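Local structure of oligogalacturonate lyase (Vibrio parahaemolyticus RIMD 2210633, 3C5M) at residues D16-V21 against K334-H338; V279-C285 against Y323-T327; D300-A304 against I316-P320; D215-W219 against C240-F244; G86-T90 against A132-C136. The protein cleaves oligogalacturonides as a manganese-binding lyase with a seven-bladed beta-propeller fold, a step that probably belongs to pectin breakdown. One frame throughout, in Å; residues are numbered along the deposited sequence.

Contact 1 (D16-V21 against K334-H338)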
# COMPACT_ATOMS: atom_id res chain seq x y z
N ASP A 16 -16.55 17.17 -10.12
CA ASP A 16 -16.70 16.02 -11.00
C ASP A 16 -18.00 16.16 -11.77
O ASP A 16 -19.06 16.40 -11.19
CB ASP A 16 -16.69 14.74 -10.18
CG ASP A 16 -16.63 13.51 -11.05
OD1 ASP A 16 -17.68 13.13 -11.61
OD2 ASP A 16 -15.53 12.93 -11.18
N SER A 17 -17.91 16.01 -13.09
CA SER A 17 -19.07 16.13 -13.97
C SER A 17 -20.20 15.11 -13.77
O SER A 17 -21.33 15.37 -14.17
CB SER A 17 -18.62 16.09 -15.43
OG SER A 17 -17.95 14.88 -15.70
N ASP A 18 -19.89 13.98 -13.14
CA ASP A 18 -20.90 12.94 -12.92
C ASP A 18 -21.45 12.83 -11.50
O ASP A 18 -22.57 12.36 -11.30
CB ASP A 18 -20.37 11.56 -13.33
CG ASP A 18 -20.10 11.45 -14.84
OD1 ASP A 18 -19.91 10.31 -15.33
OD2 ASP A 18 -20.06 12.50 -15.53
N THR A 19 -20.68 13.27 -10.50
CA THR A 19 -21.13 13.17 -9.12
C THR A 19 -21.22 14.50 -8.39
O THR A 19 -21.74 14.57 -7.27
CB THR A 19 -20.18 12.27 -8.32
OG1 THR A 19 -18.86 12.83 -8.37
CG2 THR A 19 -20.15 10.86 -8.91
N GLN A 20 -20.70 15.54 -9.04
CA GLN A 20 -20.69 16.89 -8.49
C GLN A 20 -19.75 17.00 -7.30
O GLN A 20 -19.58 18.08 -6.72
CB GLN A 20 -22.10 17.33 -8.07
CG GLN A 20 -22.96 17.94 -9.18
CD GLN A 20 -23.03 17.06 -10.42
OE1 GLN A 20 -22.58 17.46 -11.50
NE2 GLN A 20 -23.60 15.87 -10.27
N VAL A 21 -19.12 15.89 -6.93
CA VAL A 21 -18.21 15.88 -5.79
C VAL A 21 -16.97 16.74 -6.07
O VAL A 21 -16.45 16.75 -7.19
CB VAL A 21 -17.78 14.45 -5.44
CG1 VAL A 21 -16.73 14.49 -4.35
CG2 VAL A 21 -18.98 13.65 -4.99
N LYS A 334 -20.52 5.56 -5.96
CA LYS A 334 -19.50 6.25 -6.74
C LYS A 334 -19.19 7.59 -6.10
O LYS A 334 -20.08 8.41 -5.95
CB LYS A 334 -19.96 6.48 -8.17
CG LYS A 334 -20.10 5.22 -9.01
CD LYS A 334 -20.31 5.59 -10.48
CE LYS A 334 -20.42 4.37 -11.38
NZ LYS A 334 -21.62 3.51 -11.10
N LEU A 335 -17.92 7.81 -5.74
CA LEU A 335 -17.52 9.08 -5.10
C LEU A 335 -17.32 10.13 -6.17
O LEU A 335 -18.06 11.10 -6.28
CB LEU A 335 -16.20 8.91 -4.32
CG LEU A 335 -15.95 9.80 -3.09
CD1 LEU A 335 -14.46 9.85 -2.78
CD2 LEU A 335 -16.49 11.19 -3.32
N CYS A 336 -16.28 9.93 -6.96
CA CYS A 336 -15.97 10.85 -8.03
C CYS A 336 -15.33 9.98 -9.07
O CYS A 336 -15.46 8.76 -9.04
CB CYS A 336 -15.01 11.95 -7.57
SG CYS A 336 -13.34 11.38 -7.21
N LYS A 337 -14.61 10.61 -9.98
CA LYS A 337 -13.98 9.88 -11.05
C LYS A 337 -12.48 10.11 -11.04
O LYS A 337 -12.03 11.23 -10.87
CB LYS A 337 -14.63 10.34 -12.36
CG LYS A 337 -14.36 9.47 -13.56
CD LYS A 337 -15.39 9.69 -14.68
CE LYS A 337 -15.38 11.12 -15.25
NZ LYS A 337 -16.14 12.08 -14.40
N HIS A 338 -11.70 9.04 -11.18
CA HIS A 338 -10.24 9.16 -11.21
C HIS A 338 -9.73 9.13 -12.64
O HIS A 338 -8.69 9.71 -12.94
CB HIS A 338 -9.57 8.04 -10.37
CG HIS A 338 -9.76 6.65 -10.90
ND1 HIS A 338 -9.19 6.22 -12.08
CD2 HIS A 338 -10.45 5.60 -10.40
CE1 HIS A 338 -9.52 4.95 -12.28
NE2 HIS A 338 -10.29 4.55 -11.28
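Asp16 and Thr19 grip the backbone of strand 334-337 from a loop of the next blade. The hydroxyl of Thr19 donates from OG1 to Leu335 O at 2.8 Å. The donor lies only 18° from the carbonyl plane. Thr19 chi1 of 59° places OG1 between its own N and carbonyl carbon, facing the strand. Asp16 OD2 accepts a weak, bent bond from Lys337 N at 2.8 Å. The Lys337 chain crosses the Asp16 side chain at about a right angle, bends at chi3 and chi4, and brings its amine obliquely up to the two oxygens. NZ stands 3.4 Å from Asp16 OD1 in a salt bridge. Asp18 OD2 lies near the same amine, beyond salt-bridge range. Beside this polar group, Val21 CG1 packs against Leu335 CD2 at 3.5 Å.

Further out, Asp16 is held by its own loop. OD1 accepts from Asp18 N at 2.8 Å and Thr19 N at 3.2 Å, which arrive from opposite faces of the carboxylate plane. This is an Asx turn and Asx motif. Leu335 also touches Ala380 and Val365 of the blade that carries the loop.

One carboxylate thus shapes the loop and also meets the neighbouring strand. Its buried charge is shared among backbone N-H groups and one amine, which probably stabilises the ionised form.

Contact 2 (V279-C285 against Y323-T327)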
# COMPACT_ATOMS: atom_id res chain seq x y z
N VAL A 279 -18.73 -9.65 4.46
CA VAL A 279 -19.16 -8.30 4.83
C VAL A 279 -20.05 -7.66 3.76
O VAL A 279 -21.06 -7.04 4.09
CB VAL A 279 -17.95 -7.38 5.07
CG1 VAL A 279 -17.09 -7.32 3.84
CG2 VAL A 279 -18.42 -5.98 5.44
N MSE A 280 -19.68 -7.81 2.49
CA MSE A 280 -20.47 -7.26 1.40
C MSE A 280 -19.90 -7.57 0.02
O MSE A 280 -18.81 -8.14 -0.09
CB MSE A 280 -20.62 -5.75 1.55
CG MSE A 280 -19.45 -4.94 1.02
SE MSE A 280 -19.79 -3.00 0.98
CE MSE A 280 -18.76 -2.51 2.53
N VAL A 281 -20.65 -7.21 -1.02
CA VAL A 281 -20.22 -7.43 -2.39
C VAL A 281 -19.04 -6.54 -2.70
O VAL A 281 -18.69 -5.66 -1.92
CB VAL A 281 -21.32 -7.09 -3.39
CG1 VAL A 281 -22.54 -7.94 -3.11
CG2 VAL A 281 -21.65 -5.61 -3.29
N MSE A 282 -18.44 -6.74 -3.86
CA MSE A 282 -17.27 -5.97 -4.25
C MSE A 282 -17.41 -5.44 -5.65
O MSE A 282 -17.39 -6.21 -6.62
CB MSE A 282 -16.03 -6.86 -4.19
CG MSE A 282 -14.93 -6.41 -3.24
SE MSE A 282 -13.82 -4.98 -3.87
CE MSE A 282 -12.67 -5.99 -5.07
N PRO A 283 -17.57 -4.12 -5.80
CA PRO A 283 -17.71 -3.56 -7.14
C PRO A 283 -16.41 -3.79 -7.94
O PRO A 283 -15.35 -4.03 -7.36
CB PRO A 283 -17.99 -2.08 -6.88
CG PRO A 283 -17.32 -1.84 -5.56
CD PRO A 283 -17.66 -3.07 -4.77
N PRO A 284 -16.49 -3.74 -9.28
CA PRO A 284 -15.31 -3.95 -10.13
C PRO A 284 -14.15 -3.01 -9.78
O PRO A 284 -14.00 -1.96 -10.41
CB PRO A 284 -15.86 -3.71 -11.53
CG PRO A 284 -16.91 -2.65 -11.29
CD PRO A 284 -17.61 -3.21 -10.07
N CYS A 285 -13.34 -3.40 -8.80
CA CYS A 285 -12.21 -2.56 -8.37
C CYS A 285 -10.89 -3.29 -8.22
O CYS A 285 -10.87 -4.47 -7.89
CB CYS A 285 -12.54 -1.87 -7.05
SG CYS A 285 -13.86 -0.64 -7.17
N TYR A 323 -14.81 4.22 -5.60
CA TYR A 323 -15.96 3.82 -4.83
C TYR A 323 -15.80 3.99 -3.33
O TYR A 323 -14.73 3.74 -2.77
CB TYR A 323 -16.31 2.37 -5.13
CG TYR A 323 -16.87 2.15 -6.51
CD1 TYR A 323 -18.25 2.02 -6.71
CD2 TYR A 323 -16.03 2.05 -7.62
CE1 TYR A 323 -18.78 1.79 -7.97
CE2 TYR A 323 -16.55 1.82 -8.89
CZ TYR A 323 -17.93 1.69 -9.06
OH TYR A 323 -18.46 1.47 -10.31
N VAL A 324 -16.87 4.43 -2.67
CA VAL A 324 -16.84 4.58 -1.23
C VAL A 324 -17.90 3.64 -0.65
O VAL A 324 -19.09 3.97 -0.60
CB VAL A 324 -17.10 6.03 -0.79
CG1 VAL A 324 -17.24 6.09 0.70
CG2 VAL A 324 -15.95 6.91 -1.23
N LEU A 325 -17.45 2.46 -0.24
CA LEU A 325 -18.33 1.46 0.32
C LEU A 325 -18.65 1.77 1.78
O LEU A 325 -17.82 2.27 2.53
CB LEU A 325 -17.70 0.07 0.22
CG LEU A 325 -17.42 -0.48 -1.18
CD1 LEU A 325 -16.32 0.34 -1.84
CD2 LEU A 325 -16.99 -1.95 -1.10
N ASN A 326 -19.88 1.45 2.16
CA ASN A 326 -20.35 1.65 3.52
C ASN A 326 -20.52 0.26 4.14
O ASN A 326 -21.52 -0.40 3.91
CB ASN A 326 -21.68 2.37 3.48
CG ASN A 326 -22.14 2.80 4.84
OD1 ASN A 326 -22.19 2.00 5.78
ND2 ASN A 326 -22.48 4.08 4.97
N THR A 327 -19.53 -0.17 4.93
CA THR A 327 -19.55 -1.49 5.58
C THR A 327 -20.87 -1.85 6.26
O THR A 327 -21.47 -2.87 5.93
CB THR A 327 -18.41 -1.60 6.64
OG1 THR A 327 -17.14 -1.57 5.97
CG2 THR A 327 -18.51 -2.89 7.44
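This is an apolar contact between two consecutive propeller blades, with Met280 and Pro283 set against Leu325, Thr327 and Tyr323. Strand 276-281 is the outermost strand of one sheet, and residues 282-285 lead from it into the first strand of the next. Strand 321-326 is the third strand of that second sheet. The short strand segments run 9.2 Å apart at 139°, too far for backbone pairing, so side chains fill the space.

Met280, a selenomethionine, reaches across the middle. Its chain bends at chi3, so that SE rests 3.6 Å from Leu325 CD2 while the methyl CE turns to the start of Thr327. At one end, Val279 CG2 meets Thr327 CG2 at 3.7 Å, the two side chains crossing at about a right angle. Pro283 CD and Leu325 CD2 point at each other, 3.9 Å apart. The same proline lays CB over one face of the Tyr323 ring, 4.2 Å from the centroid and 13° off the normal, a CH-pi contact. Cys285 SG approaches that ring obliquely, 3.5 Å from Tyr323 CD2, as a sulfur-aromatic contact. The polar ends turn to other partners: Tyr323 OH bonds Asp319, and Thr327 OG1 bonds Gly294 O.

Apolar layers of this kind, between the faces of successive antiparallel sheets, are typical of the beta-propeller.

Contact 3 (D300-A304 against I316-P320)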
# COMPACT_ATOMS: atom_id res chain seq x y z
N ASP A 300 -10.86 1.06 -6.27
CA ASP A 300 -10.35 1.48 -7.57
C ASP A 300 -11.09 0.93 -8.77
O ASP A 300 -10.82 -0.19 -9.18
CB ASP A 300 -8.90 1.04 -7.70
CG ASP A 300 -7.96 2.16 -7.58
OD1 ASP A 300 -8.38 3.28 -7.94
OD2 ASP A 300 -6.82 1.93 -7.14
N GLY A 301 -11.99 1.71 -9.36
CA GLY A 301 -12.69 1.22 -10.53
C GLY A 301 -11.71 0.95 -11.67
O GLY A 301 -10.81 1.76 -11.92
N CYS A 302 -11.87 -0.17 -12.36
CA CYS A 302 -10.97 -0.51 -13.45
C CYS A 302 -11.68 -1.19 -14.61
O CYS A 302 -12.90 -1.09 -14.75
CB CYS A 302 -9.86 -1.41 -12.94
SG CYS A 302 -10.50 -2.90 -12.18
N ASP A 303 -10.90 -1.89 -15.44
CA ASP A 303 -11.43 -2.59 -16.61
C ASP A 303 -11.81 -4.01 -16.24
O ASP A 303 -11.09 -4.68 -15.49
CB ASP A 303 -10.38 -2.64 -17.71
CG ASP A 303 -9.52 -1.40 -17.74
OD1 ASP A 303 -10.06 -0.28 -17.84
OD2 ASP A 303 -8.28 -1.54 -17.65
N ALA A 304 -12.93 -4.49 -16.78
CA ALA A 304 -13.38 -5.85 -16.48
C ALA A 304 -12.39 -6.91 -16.96
O ALA A 304 -11.62 -7.47 -16.17
CB ALA A 304 -14.75 -6.10 -17.10
N ILE A 316 -18.34 -4.00 -23.41
CA ILE A 316 -18.59 -3.46 -22.08
C ILE A 316 -18.10 -2.01 -21.96
O ILE A 316 -18.31 -1.21 -22.87
CB ILE A 316 -17.90 -4.32 -21.00
CG1 ILE A 316 -16.42 -4.50 -21.36
CG2 ILE A 316 -18.61 -5.65 -20.86
CD1 ILE A 316 -15.59 -5.14 -20.28
N GLU A 317 -17.43 -1.69 -20.86
CA GLU A 317 -16.93 -0.33 -20.63
C GLU A 317 -16.02 -0.25 -19.41
O GLU A 317 -16.35 -0.76 -18.34
CB GLU A 317 -18.11 0.62 -20.44
CG GLU A 317 -17.72 2.09 -20.34
CD GLU A 317 -16.92 2.56 -21.55
OE1 GLU A 317 -15.74 2.17 -21.67
OE2 GLU A 317 -17.48 3.32 -22.38
N ASN A 318 -14.87 0.40 -19.57
CA ASN A 318 -13.92 0.56 -18.47
C ASN A 318 -14.49 1.51 -17.41
O ASN A 318 -14.99 2.59 -17.74
CB ASN A 318 -12.59 1.09 -19.01
CG ASN A 318 -11.85 0.06 -19.86
OD1 ASN A 318 -10.95 0.40 -20.64
ND2 ASN A 318 -12.22 -1.22 -19.70
N ASP A 319 -14.41 1.09 -16.15
CA ASP A 319 -14.93 1.88 -15.04
C ASP A 319 -13.87 2.82 -14.47
O ASP A 319 -12.92 2.38 -13.83
CB ASP A 319 -15.44 0.95 -13.95
CG ASP A 319 -16.04 1.69 -12.77
OD1 ASP A 319 -16.63 1.03 -11.90
OD2 ASP A 319 -15.91 2.92 -12.70
N PRO A 320 -14.01 4.13 -14.69
CA PRO A 320 -13.03 5.08 -14.17
C PRO A 320 -13.45 5.70 -12.84
O PRO A 320 -12.98 6.77 -12.48
CB PRO A 320 -12.98 6.11 -15.27
CG PRO A 320 -14.45 6.26 -15.60
CD PRO A 320 -14.90 4.79 -15.66
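Ile316 begins the contact with its CD1 methyl against Ala304 CB, at 3.4 Å. Its extended outer torsion carries CD1 out to the alanine. Residues 305-314 were not modelled, so this apolar pair lies close to the mouth of a probably mobile loop.

Asn318 comes next, with its amide beside the Asp303 carboxylate. The two side chains pass at a slant, their planes well turned from each other. The modelled approach is too close to be trusted, and its details remain doubtful.

Asp319 makes the clear bond. Its N donates to Cys302 O at 3.0 Å, with an N-H...O angle of 152°. The donor stands above the carbonyl plane, 52° out of it. Asp319 CB lies alongside the same oxygen. With CG opposite N across the CA-CB bond (chi1 -178°), the carboxylate heads along Gly301. It is held there by Tyr323 OH on OD1 and Phe321 N on OD2.

The two runs head in nearly opposite directions, and carry on beyond strand 296-301 and ahead of strand 321-326. One backbone bond joins them, so the join is probably firm at the strand ends. The two donors on the Asp319 oxygens probably help to offset its charge.

Contact 4 (D215-W219 against C240-F244)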
# COMPACT_ATOMS: atom_id res chain seq x y z
N ASP A 215 -1.51 -23.11 -2.76
CA ASP A 215 -2.22 -23.64 -1.59
C ASP A 215 -3.13 -22.62 -0.91
O ASP A 215 -4.32 -22.88 -0.71
CB ASP A 215 -1.23 -24.23 -0.57
CG ASP A 215 -0.02 -23.33 -0.32
OD1 ASP A 215 0.75 -23.62 0.61
OD2 ASP A 215 0.17 -22.35 -1.06
N ALA A 216 -2.57 -21.47 -0.56
CA ALA A 216 -3.30 -20.38 0.08
C ALA A 216 -2.33 -19.25 0.37
O ALA A 216 -1.14 -19.50 0.59
CB ALA A 216 -3.95 -20.86 1.37
N ARG A 217 -2.81 -18.02 0.36
CA ARG A 217 -1.92 -16.90 0.64
C ARG A 217 -2.22 -16.26 1.99
O ARG A 217 -1.35 -15.65 2.59
CB ARG A 217 -1.99 -15.85 -0.46
CG ARG A 217 -3.38 -15.41 -0.87
CD ARG A 217 -3.31 -13.97 -1.36
NE ARG A 217 -2.11 -13.75 -2.15
CZ ARG A 217 -1.48 -12.58 -2.27
NH1 ARG A 217 -1.95 -11.51 -1.64
NH2 ARG A 217 -0.39 -12.47 -3.02
N MSE A 218 -3.45 -16.42 2.45
CA MSE A 218 -3.85 -15.85 3.73
C MSE A 218 -3.08 -16.52 4.86
O MSE A 218 -3.58 -17.46 5.47
CB MSE A 218 -5.36 -16.06 3.95
CG MSE A 218 -6.29 -15.46 2.88
SE MSE A 218 -6.43 -13.50 2.92
CE MSE A 218 -5.02 -13.17 1.62
N TRP A 219 -1.88 -16.05 5.16
CA TRP A 219 -1.12 -16.64 6.24
C TRP A 219 -0.90 -15.72 7.43
O TRP A 219 -0.96 -14.49 7.31
CB TRP A 219 0.22 -17.15 5.75
CG TRP A 219 0.13 -18.38 4.93
CD1 TRP A 219 -0.04 -18.45 3.59
CD2 TRP A 219 0.20 -19.72 5.41
NE1 TRP A 219 -0.07 -19.77 3.19
CE2 TRP A 219 0.08 -20.57 4.29
CE3 TRP A 219 0.37 -20.30 6.67
CZ2 TRP A 219 0.11 -21.95 4.39
CZ3 TRP A 219 0.40 -21.68 6.78
CH2 TRP A 219 0.27 -22.49 5.64
N CYS A 240 -8.44 -15.93 -2.78
CA CYS A 240 -8.39 -14.76 -1.90
C CYS A 240 -7.25 -13.82 -2.26
O CYS A 240 -6.16 -14.26 -2.60
CB CYS A 240 -8.26 -15.20 -0.45
SG CYS A 240 -9.55 -16.34 0.07
N THR A 241 -7.49 -12.52 -2.15
CA THR A 241 -6.46 -11.55 -2.48
C THR A 241 -6.79 -10.16 -1.98
O THR A 241 -7.86 -9.93 -1.43
CB THR A 241 -6.27 -11.47 -4.00
OG1 THR A 241 -5.18 -10.58 -4.29
CG2 THR A 241 -7.54 -10.96 -4.67
N HIS A 242 -5.86 -9.23 -2.16
CA HIS A 242 -6.07 -7.86 -1.73
C HIS A 242 -6.14 -7.75 -0.22
O HIS A 242 -6.68 -6.77 0.30
CB HIS A 242 -7.36 -7.30 -2.31
CG HIS A 242 -7.41 -7.31 -3.80
ND1 HIS A 242 -6.34 -6.96 -4.59
CD2 HIS A 242 -8.43 -7.58 -4.66
CE1 HIS A 242 -6.69 -7.01 -5.86
NE2 HIS A 242 -7.95 -7.38 -5.93
N GLU A 243 -5.60 -8.73 0.49
CA GLU A 243 -5.65 -8.72 1.95
C GLU A 243 -4.94 -7.50 2.56
O GLU A 243 -3.94 -7.00 2.02
CB GLU A 243 -5.02 -10.00 2.53
CG GLU A 243 -3.49 -10.03 2.51
CD GLU A 243 -2.90 -10.56 1.21
OE1 GLU A 243 -3.54 -10.42 0.15
OE2 GLU A 243 -1.78 -11.12 1.25
N PHE A 244 -5.47 -7.02 3.67
CA PHE A 244 -4.88 -5.89 4.34
C PHE A 244 -5.47 -5.74 5.75
O PHE A 244 -6.66 -5.97 5.97
CB PHE A 244 -5.11 -4.61 3.52
CG PHE A 244 -6.53 -4.12 3.53
CD1 PHE A 244 -6.96 -3.21 4.49
CD2 PHE A 244 -7.45 -4.58 2.58
CE1 PHE A 244 -8.27 -2.77 4.52
CE2 PHE A 244 -8.77 -4.14 2.60
CZ PHE A 244 -9.19 -3.23 3.56
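Charge pairing dominates at Arg217 and Glu243. Arg217 NH1 donates to Glu243 OE1 at 2.6 Å, with an N-H...O angle of 132°, as part of a salt bridge. OE1 lies at the edge of the guanidinium, in its plane, and receives the bond on its syn lone pair. The carboxylate is turned almost perpendicular, at 86°, and NH1 faces both carboxylate oxygens, with the bond to OE1. Arg217 bends at chi3 (40°) to bring NH1 round to the glutamate. NH2 has a second acid, Glu208, so the guanidinium is fixed between two carboxylates.

Cys240 O lies beside the aliphatic part of Arg217, near CD, and Thr241 OG1 stands over one face of the guanidinium.

Apolar packing comes from Met218, a selenomethionine at the centre of an inverse gamma turn. Its CG touches Cys240 CB at 3.9 Å. The chain then folds at chi2 and chi3, bringing CE against Glu243 CB at 3.3 Å. Glu243 is thus wedged between a methyl group and a guanidinium.

The loop before strand 219-222 therefore packs on strand 238-245, the first strand of the next blade. Tyr254 of strand 252-258 touches Met218 and Cys240, and Cys206 of strand 202-207 lies against Arg217 and Glu243.

Contact 5 (G86-T90 against A132-C136)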
# COMPACT_ATOMS: atom_id res chain seq x y z
N GLY A 86 7.61 4.12 1.21
CA GLY A 86 7.79 5.10 2.26
C GLY A 86 6.60 5.31 3.17
O GLY A 86 5.45 5.14 2.75
N PHE A 87 6.87 5.69 4.42
CA PHE A 87 5.79 5.95 5.38
C PHE A 87 6.25 6.80 6.55
O PHE A 87 7.44 6.85 6.88
CB PHE A 87 5.20 4.63 5.89
CG PHE A 87 6.12 3.86 6.79
CD1 PHE A 87 6.11 4.06 8.16
CD2 PHE A 87 7.01 2.94 6.26
CE1 PHE A 87 6.99 3.36 9.00
CE2 PHE A 87 7.89 2.24 7.09
CZ PHE A 87 7.88 2.45 8.46
N ILE A 88 5.29 7.48 7.17
CA ILE A 88 5.57 8.35 8.31
C ILE A 88 5.49 7.56 9.62
O ILE A 88 4.68 6.65 9.75
CB ILE A 88 4.57 9.54 8.33
CG1 ILE A 88 4.81 10.41 7.08
CG2 ILE A 88 4.75 10.36 9.58
CD1 ILE A 88 3.87 11.60 6.94
N SER A 89 6.37 7.89 10.57
CA SER A 89 6.42 7.22 11.87
C SER A 89 5.16 7.53 12.68
O SER A 89 4.41 8.44 12.34
CB SER A 89 7.64 7.71 12.65
OG SER A 89 7.52 9.09 13.02
N THR A 90 4.93 6.76 13.74
CA THR A 90 3.76 6.97 14.58
C THR A 90 3.85 8.29 15.32
O THR A 90 2.85 9.00 15.46
CB THR A 90 3.62 5.83 15.61
OG1 THR A 90 3.60 4.58 14.92
CG2 THR A 90 2.35 5.99 16.42
N ALA A 132 6.20 -1.17 9.45
CA ALA A 132 6.48 -0.94 10.87
C ALA A 132 5.38 -1.43 11.79
O ALA A 132 4.26 -1.68 11.36
CB ALA A 132 6.71 0.54 11.10
N ASN A 133 5.70 -1.58 13.07
CA ASN A 133 4.73 -2.02 14.05
C ASN A 133 4.11 -0.75 14.61
O ASN A 133 4.69 0.33 14.46
CB ASN A 133 5.40 -2.81 15.17
CG ASN A 133 6.31 -1.97 16.01
OD1 ASN A 133 7.15 -1.23 15.50
ND2 ASN A 133 6.16 -2.08 17.32
N SER A 134 2.95 -0.86 15.25
CA SER A 134 2.30 0.34 15.77
C SER A 134 3.18 1.27 16.60
O SER A 134 3.08 2.49 16.46
CB SER A 134 1.05 -0.03 16.53
OG SER A 134 -0.04 -0.13 15.62
N ASP A 135 4.02 0.71 17.46
CA ASP A 135 4.90 1.52 18.29
C ASP A 135 6.05 2.09 17.47
O ASP A 135 6.76 3.00 17.91
CB ASP A 135 5.47 0.71 19.45
CG ASP A 135 4.43 0.40 20.51
OD1 ASP A 135 3.56 1.27 20.75
OD2 ASP A 135 4.49 -0.70 21.10
N CYS A 136 6.25 1.54 16.27
CA CYS A 136 7.29 2.02 15.38
C CYS A 136 8.69 1.81 15.96
O CYS A 136 9.53 2.71 15.93
CB CYS A 136 7.06 3.50 15.09
SG CYS A 136 7.43 3.94 13.41
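A type I beta turn from Asn133 to Cys136 links the first two strands of one propeller blade, and Thr90 of the preceding blade bonds to it. Thr90 OG1 donates to Ser134 O at 2.6 Å. The C=O...donor angle is 146°, and the hydroxyl is tilted 32° from the carbonyl plane. Thr90 chi1 of -55° puts OG1 beside its own N, on the side that faces the turn. The CG2 methyl flanks the same carbonyl. Cys136 CB lies to one side of the hydroxyl, 3.6 Å from Thr90 OG1.

The turn is closed by its own backbone bond, Cys136 N to Asn133 O at 2.7 Å. Cys136 then takes a left-handed backbone conformation, and its side chain points back to segment 86-90. SG settles 3.8 Å from Ser89 CA. It also comes to the edge of the Phe87 ring, near the ring plane, at 4.5 Å from CE1.

The Phe87 ring makes the inner part of the contact. Its tip, CZ, meets Ala132 CB at 3.5 Å, and CE1 touches the same methyl. Ser89 spends its hydroxyl on Asp91 and Ala94 O within its own blade. Ser134 OG bonds Pro197 O, in a loop further round the ring.

Phe87 also meets Phe96 of strand 94-99 with nearly parallel rings. Leu139 of strand 138-145 touches both Phe87 and Ala132. The contact thus lies where short strand 87-88 faces the junction of strands 124-132 and 138-145.

Contacts 1, 2 and 3 cluster on the sheet formed by strands 285-290, 296-301, 321-326 and 334-337. Their centres are 14 to 17 Å apart. Leu335 of contact 1 packs on Val324 of contact 2, CG to CG2 at 3.4 Å. His338 NE2 reaches Gly301 O of contact 3, probably as a hydrogen bond, at 2.9 Å. Cys285 and Pro284 of contact 2 pack against contact 3. Contacts 2, 3 and 4 lie near the manganese site of His287, Gln350, His353 and His355, their nearest side chains about 10 to 11 Å from the ion. Asp300 bonds His355 N. Contact 5 joins two other blades, its centre about 33 Å from contacts 1 and 3.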